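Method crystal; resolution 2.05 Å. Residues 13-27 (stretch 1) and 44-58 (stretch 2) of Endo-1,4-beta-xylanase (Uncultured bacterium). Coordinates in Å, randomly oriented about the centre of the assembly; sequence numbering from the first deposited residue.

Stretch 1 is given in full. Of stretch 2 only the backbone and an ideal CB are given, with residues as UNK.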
ATOM      1  N   GLY A  13       6.035   3.349   4.976  1.00  6.29           N
ATOM      2  CA  GLY A  13       6.876   4.479   4.640  1.00  7.06           C
ATOM      3  C   GLY A  13       6.213   5.825   4.899  1.00  9.49           C
ATOM      4  O   GLY A  13       5.203   5.921   5.608  1.00  8.87           O
ATOM      5  N   PRO A  14       6.787   6.906   4.341  1.00  6.67           N
ATOM      6  CA  PRO A  14       8.019   6.844   3.553  1.00  7.80           C
ATOM      7  C   PRO A  14       9.238   6.630   4.435  1.00 11.09           C
ATOM      8  O   PRO A  14       9.236   7.018   5.605  1.00  9.74           O
ATOM      9  CB  PRO A  14       8.091   8.223   2.868  1.00 12.23           C
ATOM     10  CG  PRO A  14       6.796   8.959   3.256  1.00  9.03           C
ATOM     11  CD  PRO A  14       6.328   8.292   4.519  1.00 11.61           C
ATOM     12  N   SER A  15      10.257   5.993   3.864  1.00  8.15           N
ATOM     13  CA  SER A  15      11.563   5.848   4.483  1.00 10.68           C
ATOM     14  C   SER A  15      12.612   6.000   3.392  1.00 13.47           C
ATOM     15  O   SER A  15      12.293   6.087   2.201  1.00  9.91           O
ATOM     16  CB  SER A  15      11.715   4.493   5.184  1.00  9.88           C
ATOM     17  OG  SER A  15      11.802   3.443   4.234  1.00  7.37           O
ATOM     18  N   SER A  16      13.881   6.024   3.802  1.00 10.26           N
ATOM     19  CA  SER A  16      14.940   6.083   2.802  1.00 16.75           C
ATOM     20  C   SER A  16      14.904   4.847   1.914  1.00 13.99           C
ATOM     21  O   SER A  16      15.258   4.919   0.735  1.00 14.55           O
ATOM     22  CB  SER A  16      16.306   6.240   3.479  1.00 17.68           C
ATOM     23  OG  SER A  16      16.717   5.022   4.071  1.00 24.86           O
ATOM     24  N   THR A  17      14.446   3.713   2.452  1.00 13.17           N
ATOM     25  CA  THR A  17      14.297   2.524   1.627  1.00 13.85           C
ATOM     26  C   THR A  17      13.304   2.767   0.499  1.00 10.79           C
ATOM     27  O   THR A  17      13.483   2.260  -0.619  1.00  9.24           O
ATOM     28  CB  THR A  17      13.865   1.338   2.488  1.00 12.02           C
ATOM     29  OG1 THR A  17      14.861   1.092   3.494  1.00 13.37           O
ATOM     30  CG2 THR A  17      13.678   0.091   1.631  1.00  8.52           C
ATOM     31  N   THR A  18      12.251   3.545   0.775  1.00 10.65           N
ATOM     32  CA  THR A  18      11.291   3.911  -0.265  1.00  9.36           C
ATOM     33  C   THR A  18      11.990   4.373  -1.541  1.00  9.24           C
ATOM     34  O   THR A  18      11.572   4.017  -2.648  1.00  7.55           O
ATOM     35  CB  THR A  18      10.356   5.015   0.233  1.00  6.33           C
ATOM     36  OG1 THR A  18       9.658   4.580   1.407  1.00  8.95           O
ATOM     37  CG2 THR A  18       9.346   5.385  -0.864  1.00  6.74           C
ATOM     38  N   SER A  19      13.037   5.194  -1.406  1.00  8.18           N
ATOM     39  CA  SER A  19      13.712   5.724  -2.588  1.00 11.06           C
ATOM     40  C   SER A  19      14.281   4.606  -3.449  1.00  8.05           C
ATOM     41  O   SER A  19      14.305   4.713  -4.681  1.00  7.75           O
ATOM     42  CB  SER A  19      14.818   6.695  -2.175  1.00 13.02           C
ATOM     43  OG  SER A  19      14.261   7.810  -1.512  1.00 12.62           O
ATOM     44  N   ASP A  20      14.755   3.529  -2.819  1.00  8.52           N
ATOM     45  CA  ASP A  20      15.259   2.390  -3.581  1.00 12.48           C
ATOM     46  C   ASP A  20      14.121   1.648  -4.270  1.00 11.93           C
ATOM     47  O   ASP A  20      14.286   1.146  -5.389  1.00  9.97           O
ATOM     48  CB  ASP A  20      16.037   1.445  -2.664  1.00 15.81           C
ATOM     49  CG  ASP A  20      17.255   2.109  -2.035  1.00 16.64           C
ATOM     50  OD1 ASP A  20      18.008   2.805  -2.749  1.00 15.75           O
ATOM     51  OD2 ASP A  20      17.455   1.933  -0.819  1.00 15.20           O
ATOM     52  N   VAL A  21      12.965   1.549  -3.603  1.00  9.87           N
ATOM     53  CA  VAL A  21      11.800   0.962  -4.250  1.00  8.73           C
ATOM     54  C   VAL A  21      11.429   1.786  -5.477  1.00 10.81           C
ATOM     55  O   VAL A  21      11.187   1.240  -6.564  1.00 11.19           O
ATOM     56  CB  VAL A  21      10.631   0.844  -3.247  1.00 13.27           C
ATOM     57  CG1 VAL A  21       9.340   0.410  -3.947  1.00  7.90           C
ATOM     58  CG2 VAL A  21      10.983  -0.137  -2.117  1.00  6.17           C
ATOM     59  N   LEU A  22      11.429   3.117  -5.334  1.00  9.28           N
ATOM     60  CA  LEU A  22      11.051   3.992  -6.441  1.00  9.66           C
ATOM     61  C   LEU A  22      12.012   3.858  -7.617  1.00  9.68           C
ATOM     62  O   LEU A  22      11.583   3.844  -8.779  1.00  9.30           O
ATOM     63  CB  LEU A  22      11.005   5.442  -5.959  1.00  7.50           C
ATOM     64  CG  LEU A  22       9.911   5.797  -4.949  1.00 13.89           C
ATOM     65  CD1 LEU A  22      10.125   7.221  -4.494  1.00  6.98           C
ATOM     66  CD2 LEU A  22       8.503   5.603  -5.553  1.00  6.38           C
ATOM     67  N   ASP A  23      13.317   3.806  -7.335  1.00  8.12           N
ATOM     68  CA  ASP A  23      14.298   3.604  -8.396  1.00  9.40           C
ATOM     69  C   ASP A  23      13.924   2.408  -9.253  1.00 10.10           C
ATOM     70  O   ASP A  23      13.990   2.469 -10.486  1.00  9.83           O
ATOM     71  CB  ASP A  23      15.693   3.405  -7.801  1.00  9.85           C
ATOM     72  CG  ASP A  23      16.271   4.677  -7.203  1.00 13.51           C
ATOM     73  OD1 ASP A  23      15.727   5.776  -7.457  1.00 12.71           O
ATOM     74  OD2 ASP A  23      17.276   4.566  -6.470  1.00 12.70           O
ATOM     75  N   ILE A  24      13.503   1.316  -8.609  1.00 11.87           N
ATOM     76  CA  ILE A  24      13.162   0.095  -9.333  1.00  9.05           C
ATOM     77  C   ILE A  24      11.842   0.266 -10.085  1.00  9.36           C
ATOM     78  O   ILE A  24      11.726  -0.096 -11.262  1.00  9.66           O
ATOM     79  CB  ILE A  24      13.117  -1.094  -8.356  1.00  7.87           C
ATOM     80  CG1 ILE A  24      14.527  -1.407  -7.839  1.00  8.20           C
ATOM     81  CG2 ILE A  24      12.444  -2.310  -8.997  1.00  7.31           C
ATOM     82  CD1 ILE A  24      14.531  -2.227  -6.536  1.00  9.33           C
ATOM     83  N   LEU A  25      10.824   0.807  -9.414  1.00  8.05           N
ATOM     84  CA  LEU A  25       9.559   1.065 -10.091  1.00  7.98           C
ATOM     85  C   LEU A  25       9.765   1.955 -11.310  1.00  7.83           C
ATOM     86  O   LEU A  25       9.195   1.701 -12.376  1.00  8.75           O
ATOM     87  CB  LEU A  25       8.556   1.697  -9.125  1.00  7.38           C
ATOM     88  CG  LEU A  25       8.127   0.880  -7.893  1.00  7.43           C
ATOM     89  CD1 LEU A  25       7.169   1.698  -7.046  1.00  5.11           C
ATOM     90  CD2 LEU A  25       7.486  -0.458  -8.295  1.00  4.76           C
ATOM     91  N   GLU A  26      10.588   2.994 -11.179  1.00  7.74           N
ATOM     92  CA  GLU A  26      10.841   3.873 -12.320  1.00  8.52           C
ATOM     93  C   GLU A  26      11.539   3.122 -13.445  1.00 11.77           C
ATOM     94  O   GLU A  26      11.201   3.298 -14.624  1.00 11.53           O
ATOM     95  CB  GLU A  26      11.677   5.077 -11.884  1.00 10.60           C
ATOM     96  CG  GLU A  26      11.997   6.072 -12.999  1.00 15.31           C
ATOM     97  CD  GLU A  26      12.786   7.278 -12.488  1.00 21.54           C
ATOM     98  OE1 GLU A  26      13.522   7.126 -11.487  1.00 21.03           O
ATOM     99  OE2 GLU A  26      12.668   8.374 -13.083  1.00 25.83           O
ATOM    100  N   ARG A  27      12.519   2.282 -13.098  1.00  7.16           N
ATOM    101  CA  ARG A  27      13.268   1.541 -14.108  1.00 10.51           C
ATOM    102  C   ARG A  27      12.336   0.702 -14.971  1.00 12.49           C
ATOM    103  O   ARG A  27      12.499   0.641 -16.193  1.00  9.84           O
ATOM    104  CB  ARG A  27      14.324   0.669 -13.415  1.00 11.52           C
ATOM    105  CG  ARG A  27      15.246  -0.156 -14.313  1.00 12.61           C
ATOM    106  CD  ARG A  27      16.012  -1.201 -13.470  1.00 11.35           C
ATOM    107  NE  ARG A  27      16.558  -0.606 -12.248  1.00 13.88           N
ATOM    108  CZ  ARG A  27      16.835  -1.270 -11.127  1.00 16.82           C
ATOM    109  NH1 ARG A  27      16.624  -2.582 -11.029  1.00 11.01           N
ATOM    110  NH2 ARG A  27      17.324  -0.608 -10.092  1.00 13.24           N
ATOM    111  N   UNK A  44      11.677  15.526   6.465  1.00 14.36           N
ATOM    112  CA  UNK A  44      12.677  14.529   6.090  1.00 15.05           C
ATOM    113  C   UNK A  44      12.202  13.632   4.945  1.00 11.67           C
ATOM    114  O   UNK A  44      13.029  13.074   4.214  1.00 14.30           O
ATOM    115  CB  UNK A  44      13.035  13.670   7.304  1.00 15.05           C
ATOM    116  N   UNK A  45      10.899  13.449   4.786  1.00  9.27           N
ATOM    117  CA  UNK A  45      10.372  12.564   3.747  1.00 14.72           C
ATOM    118  C   UNK A  45       9.706  13.312   2.597  1.00 11.79           C
ATOM    119  O   UNK A  45       9.240  12.672   1.647  1.00 11.34           O
ATOM    120  CB  UNK A  45       9.368  11.588   4.364  1.00 14.72           C
ATOM    121  N   UNK A  46       9.649  14.646   2.663  1.00 10.95           N
ATOM    122  CA  UNK A  46       8.958  15.436   1.645  1.00 11.89           C
ATOM    123  C   UNK A  46       9.417  15.087   0.232  1.00  8.26           C
ATOM    124  O   UNK A  46       8.595  14.843  -0.658  1.00  9.72           O
ATOM    125  CB  UNK A  46       9.177  16.928   1.904  1.00 11.89           C
ATOM    126  N   UNK A  47      10.729  15.083  -0.001  1.00  9.85           N
ATOM    127  CA  UNK A  47      11.201  14.908  -1.363  1.00 10.78           C
ATOM    128  C   UNK A  47      10.841  13.527  -1.894  1.00  8.37           C
ATOM    129  O   UNK A  47      10.595  13.378  -3.094  1.00  9.34           O
ATOM    130  CB  UNK A  47      12.714  15.125  -1.433  1.00 10.78           C
ATOM    131  N   UNK A  48      10.747  12.530  -1.013  1.00  8.19           N
ATOM    132  CA  UNK A  48      10.335  11.190  -1.429  1.00  6.55           C
ATOM    133  C   UNK A  48       8.863  11.190  -1.825  1.00  7.79           C
ATOM    134  O   UNK A  48       8.480  10.657  -2.873  1.00  5.92           O
ATOM    135  CB  UNK A  48      10.585  10.176  -0.311  1.00  6.55           C
ATOM    136  N   UNK A  49       8.014  11.809  -0.996  1.00  8.12           N
ATOM    137  CA  UNK A  49       6.594  11.900  -1.327  1.00  7.79           C
ATOM    138  C   UNK A  49       6.371  12.715  -2.602  1.00  7.30           C
ATOM    139  O   UNK A  49       5.493  12.387  -3.409  1.00  7.78           O
ATOM    140  CB  UNK A  49       5.819  12.523  -0.164  1.00  7.79           C
ATOM    141  N   UNK A  50       7.146  13.786  -2.801  1.00  5.71           N
ATOM    142  CA  UNK A  50       7.024  14.537  -4.047  1.00  7.37           C
ATOM    143  C   UNK A  50       7.337  13.650  -5.246  1.00  8.22           C
ATOM    144  O   UNK A  50       6.626  13.689  -6.260  1.00  9.68           O
ATOM    145  CB  UNK A  50       7.952  15.753  -4.033  1.00  7.37           C
ATOM    146  N   UNK A  51       8.395  12.841  -5.144  1.00  5.97           N
ATOM    147  CA  UNK A  51       8.751  11.931  -6.227  1.00  8.89           C
ATOM    148  C   UNK A  51       7.683  10.852  -6.424  1.00  7.86           C
ATOM    149  O   UNK A  51       7.376  10.479  -7.560  1.00  6.59           O
ATOM    150  CB  UNK A  51      10.108  11.282  -5.945  1.00  8.89           C
ATOM    151  N   UNK A  52       7.099  10.345  -5.336  1.00  8.30           N
ATOM    152  CA  UNK A  52       5.991   9.404  -5.480  1.00 10.52           C
ATOM    153  C   UNK A  52       4.874  10.011  -6.327  1.00  8.61           C
ATOM    154  O   UNK A  52       4.350   9.363  -7.245  1.00  7.93           O
ATOM    155  CB  UNK A  52       5.453   8.997  -4.107  1.00 10.52           C
ATOM    156  N   UNK A  53       4.502  11.263  -6.042  1.00  6.01           N
ATOM    157  CA  UNK A  53       3.442  11.892  -6.823  1.00  7.47           C
ATOM    158  C   UNK A  53       3.895  12.110  -8.271  1.00  8.27           C
ATOM    159  O   UNK A  53       3.132  11.867  -9.213  1.00  6.84           O
ATOM    160  CB  UNK A  53       3.030  13.222  -6.188  1.00  7.47           C
ATOM    161  N   UNK A  54       5.146  12.538  -8.476  1.00  5.94           N
ATOM    162  CA  UNK A  54       5.631  12.734  -9.846  1.00 10.91           C
ATOM    163  C   UNK A  54       5.511  11.459 -10.668  1.00 11.86           C
ATOM    164  O   UNK A  54       5.156  11.508 -11.850  1.00 12.60           O
ATOM    165  CB  UNK A  54       7.086  13.207  -9.833  1.00 10.91           C
ATOM    166  N   UNK A  55       5.814  10.314 -10.065  1.00  9.33           N
ATOM    167  CA  UNK A  55       5.768   9.035 -10.757  1.00 12.14           C
ATOM    168  C   UNK A  55       4.361   8.453 -10.842  1.00 11.11           C
ATOM    169  O   UNK A  55       4.201   7.319 -11.309  1.00 13.15           O
ATOM    170  CB  UNK A  55       6.693   8.038 -10.057  1.00 12.14           C
ATOM    171  N   UNK A  56       3.345   9.179 -10.390  1.00 10.32           N
ATOM    172  CA  UNK A  56       2.002   8.640 -10.442  1.00 10.00           C
ATOM    173  C   UNK A  56       1.753   7.478  -9.511  1.00  9.71           C
ATOM    174  O   UNK A  56       0.835   6.689  -9.753  1.00 12.17           O
ATOM    175  CB  UNK A  56       1.686   8.205 -11.875  1.00 10.00           C
ATOM    176  N   UNK A  57       2.562   7.322  -8.465  1.00  7.06           N
ATOM    177  CA  UNK A  57       2.269   6.332  -7.441  1.00  6.70           C
ATOM    178  C   UNK A  57       1.221   6.904  -6.507  1.00  8.67           C
ATOM    179  O   UNK A  57       1.247   8.092  -6.186  1.00 10.11           O
ATOM    180  CB  UNK A  57       3.531   5.932  -6.673  1.00  6.70           C
ATOM    181  N   UNK A  58       0.288   6.058  -6.090  1.00  9.84           N
ATOM    182  CA  UNK A  58      -0.816   6.500  -5.253  1.00  7.28           C
ATOM    183  C   UNK A  58      -0.404   6.513  -3.790  1.00  8.34           C
ATOM    184  O   UNK A  58       0.255   5.587  -3.309  1.00  6.95           O
ATOM    185  CB  UNK A  58      -2.038   5.601  -5.454  1.00  7.28           C
TER

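The two helices run nearly parallel, their axes crossing at 24° and approaching to 9.9 Å.

Position 44 has nothing of stretch 1 near its CB and leaves the choice open; it is Asn-44. At 45 the CB points toward Pro-14, 3.8 Å from its CG, so a small or beta-branched residue suits. Thr-45 fits, its CG2 lying 3.7 Å from Pro-14 O. Positions 46 and 47, one turned away and the other out of reach, are unconstrained by this contact: Leu-46 and Ser-47.

Position 48 aims at a mostly apolar surface, its CB 4.5 Å from both Pro-14 CB and Ser-19 OG and 5.0 Å from Thr-18 CG2. A mid-sized aliphatic such as valine, leucine or isoleucine would suit. Ile-48 covers it: Ile-48 CG2 packs 3.5 Å from Thr-18 CG2, and its CD1 reaches 3.4 Å from Ser-15 O.

The CB of 49 points sideways, 5.0 Å from Pro-14 CG, which favours an apolar chain able to reach Pro-14. Met-49 sets its CG 3.6 Å from Pro-14 CG. Position 50 is out of reach; it is Gln-50.

The CB of 51 points toward stretch 1, 4.3 Å from Leu-22 CD1, with the carboxylates of Asp-23 and Glu-26 beyond. A long cation is the natural answer, lysine or arginine. Arg-51, extended with its first three chi angles t, sits as a knob among Ser-19, Leu-22, Asp-23 and Glu-26. Arg-51 NH2 and NH1 both donate to Asp-23 OD1, at 2.7 and 2.8 Å, and NH2 also donates to Glu-26 OE1 at 3.0 Å, forming two salt bridges. Both acids lie at the guanidinium edge, while Leu-22 CB covers one face. Water 1 links NH1 to Ser-19 OG.

At 52 the CB lies sideways, 4.8 Å from Leu-22 CD2; a chain with an aliphatic stem would suit, its end free to be apolar or polar. Gln-52 lays CG 3.9 Å from Leu-22 CD2 and brings NE2 3.6 Å from Thr-18 CG2. Positions 53 and 54 are out of reach: Val-53 and Arg-54.

The CB of 55 points toward stretch 1 and lies 5.4 Å from Leu-22 CD2, with room for a long apolar chain. Met-55 extends CE to 3.9 Å from Leu-22 CD2 and 4.0 Å from Leu-25 CB. At 56 a phi of 68° favours glycine, and Gly-56 completes a Schellman motif.

Position 57 again faces Leu-22, its CB 5.1 Å from Leu-22 CD2, so a small or medium apolar residue would suit; Cys-57 places SG 4.2 Å from Leu-25 CD1. Position 58 is beyond reach: Glu-58.

Stretch 2, residues 44-58: NTLSIMQRQVRMGCE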
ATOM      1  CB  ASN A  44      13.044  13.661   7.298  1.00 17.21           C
ATOM      2  CG  ASN A  44      13.773  14.435   8.378  1.00 20.12           C
ATOM      3  OD1 ASN A  44      14.505  15.379   8.096  1.00 23.89           O
ATOM      4  ND2 ASN A  44      13.582  14.028   9.623  1.00 22.25           N
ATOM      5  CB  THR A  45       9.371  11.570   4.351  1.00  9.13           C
ATOM      6  OG1 THR A  45       8.358  12.295   5.067  1.00 10.28           O
ATOM      7  CG2 THR A  45      10.074  10.603   5.292  1.00 12.34           C
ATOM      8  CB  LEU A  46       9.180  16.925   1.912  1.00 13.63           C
ATOM      9  CG  LEU A  46       8.680  17.865   0.815  1.00 10.15           C
ATOM     10  CD1 LEU A  46       7.164  17.760   0.678  1.00  7.35           C
ATOM     11  CD2 LEU A  46       9.101  19.297   1.122  1.00 14.06           C
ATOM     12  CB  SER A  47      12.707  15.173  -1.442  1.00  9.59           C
ATOM     13  OG  SER A  47      13.432  14.256  -0.652  1.00 24.97           O
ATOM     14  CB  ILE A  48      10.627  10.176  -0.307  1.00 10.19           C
ATOM     15  CG1 ILE A  48      12.138  10.004  -0.118  1.00 12.24           C
ATOM     16  CG2 ILE A  48       9.923   8.821  -0.558  1.00  6.22           C
ATOM     17  CD1 ILE A  48      12.506   9.309   1.208  1.00 13.40           C
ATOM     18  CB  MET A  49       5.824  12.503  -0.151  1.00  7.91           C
ATOM     19  CG  MET A  49       5.971  11.695   1.144  1.00 12.91           C
ATOM     20  SD  MET A  49       5.085  12.387   2.554  1.00  9.26           S
ATOM     21  CE  MET A  49       3.425  12.546   1.881  1.00  7.26           C
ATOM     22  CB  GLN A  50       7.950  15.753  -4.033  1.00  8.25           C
ATOM     23  CG  GLN A  50       7.559  16.860  -3.055  1.00  8.31           C
ATOM     24  CD  GLN A  50       8.569  17.995  -3.062  1.00 13.35           C
ATOM     25  OE1 GLN A  50       9.768  17.771  -2.903  1.00 13.45           O
ATOM     26  NE2 GLN A  50       8.087  19.217  -3.264  1.00 11.25           N
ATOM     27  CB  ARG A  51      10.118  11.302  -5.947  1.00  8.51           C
ATOM     28  CG  ARG A  51      10.632  10.388  -7.056  1.00 10.36           C
ATOM     29  CD  ARG A  51      11.949   9.697  -6.683  1.00 12.13           C
ATOM     30  NE  ARG A  51      12.359   8.735  -7.709  1.00 14.16           N
ATOM     31  CZ  ARG A  51      13.277   7.790  -7.535  1.00 15.96           C
ATOM     32  NH1 ARG A  51      13.895   7.658  -6.365  1.00 10.56           N
ATOM     33  NH2 ARG A  51      13.563   6.957  -8.528  1.00 17.77           N
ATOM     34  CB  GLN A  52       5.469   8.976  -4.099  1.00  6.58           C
ATOM     35  CG  GLN A  52       6.407   8.033  -3.336  1.00  6.63           C
ATOM     36  CD  GLN A  52       6.009   7.849  -1.870  1.00  6.52           C
ATOM     37  OE1 GLN A  52       5.688   8.811  -1.176  1.00  4.80           O
ATOM     38  NE2 GLN A  52       6.036   6.609  -1.401  1.00  6.55           N
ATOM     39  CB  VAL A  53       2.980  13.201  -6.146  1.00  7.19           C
ATOM     40  CG1 VAL A  53       2.048  13.974  -7.065  1.00  7.78           C
ATOM     41  CG2 VAL A  53       2.283  12.896  -4.802  1.00  9.04           C
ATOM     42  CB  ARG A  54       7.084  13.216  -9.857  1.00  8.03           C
ATOM     43  CG  ARG A  54       7.245  14.692  -9.471  1.00  6.94           C
ATOM     44  CD  ARG A  54       8.581  15.273  -9.967  1.00  9.07           C
ATOM     45  NE  ARG A  54       9.763  14.516  -9.540  1.00  7.01           N
ATOM     46  CZ  ARG A  54      10.324  14.598  -8.336  1.00  7.45           C
ATOM     47  NH1 ARG A  54       9.813  15.388  -7.401  1.00  5.82           N
ATOM     48  NH2 ARG A  54      11.402  13.883  -8.060  1.00  8.40           N
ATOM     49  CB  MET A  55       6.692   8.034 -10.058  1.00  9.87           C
ATOM     50  CG  MET A  55       8.163   8.343 -10.231  1.00 14.38           C
ATOM     51  SD  MET A  55       9.216   7.360  -9.155  1.00 12.63           S
ATOM     52  CE  MET A  55       8.615   5.674  -9.434  1.00  9.05           C
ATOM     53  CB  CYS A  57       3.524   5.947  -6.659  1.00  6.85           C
ATOM     54  SG  CYS A  57       4.784   5.076  -7.647  1.00  9.00           S
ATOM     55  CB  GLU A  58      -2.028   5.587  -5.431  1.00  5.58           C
ATOM     56  CG  GLU A  58      -3.198   5.975  -4.531  1.00  7.75           C
ATOM     57  CD  GLU A  58      -4.498   5.302  -4.929  1.00  9.09           C
ATOM     58  OE1 GLU A  58      -4.448   4.267  -5.629  1.00  7.17           O
ATOM     59  OE2 GLU A  58      -5.578   5.817  -4.545  1.00 12.93           O
TER
HETATM   60  O   HOH W   1      13.517   9.223  -3.752  1.00 11.14           O
HETATM   61  O   HOH W   2      11.797   9.932 -10.573  1.00 17.36           O
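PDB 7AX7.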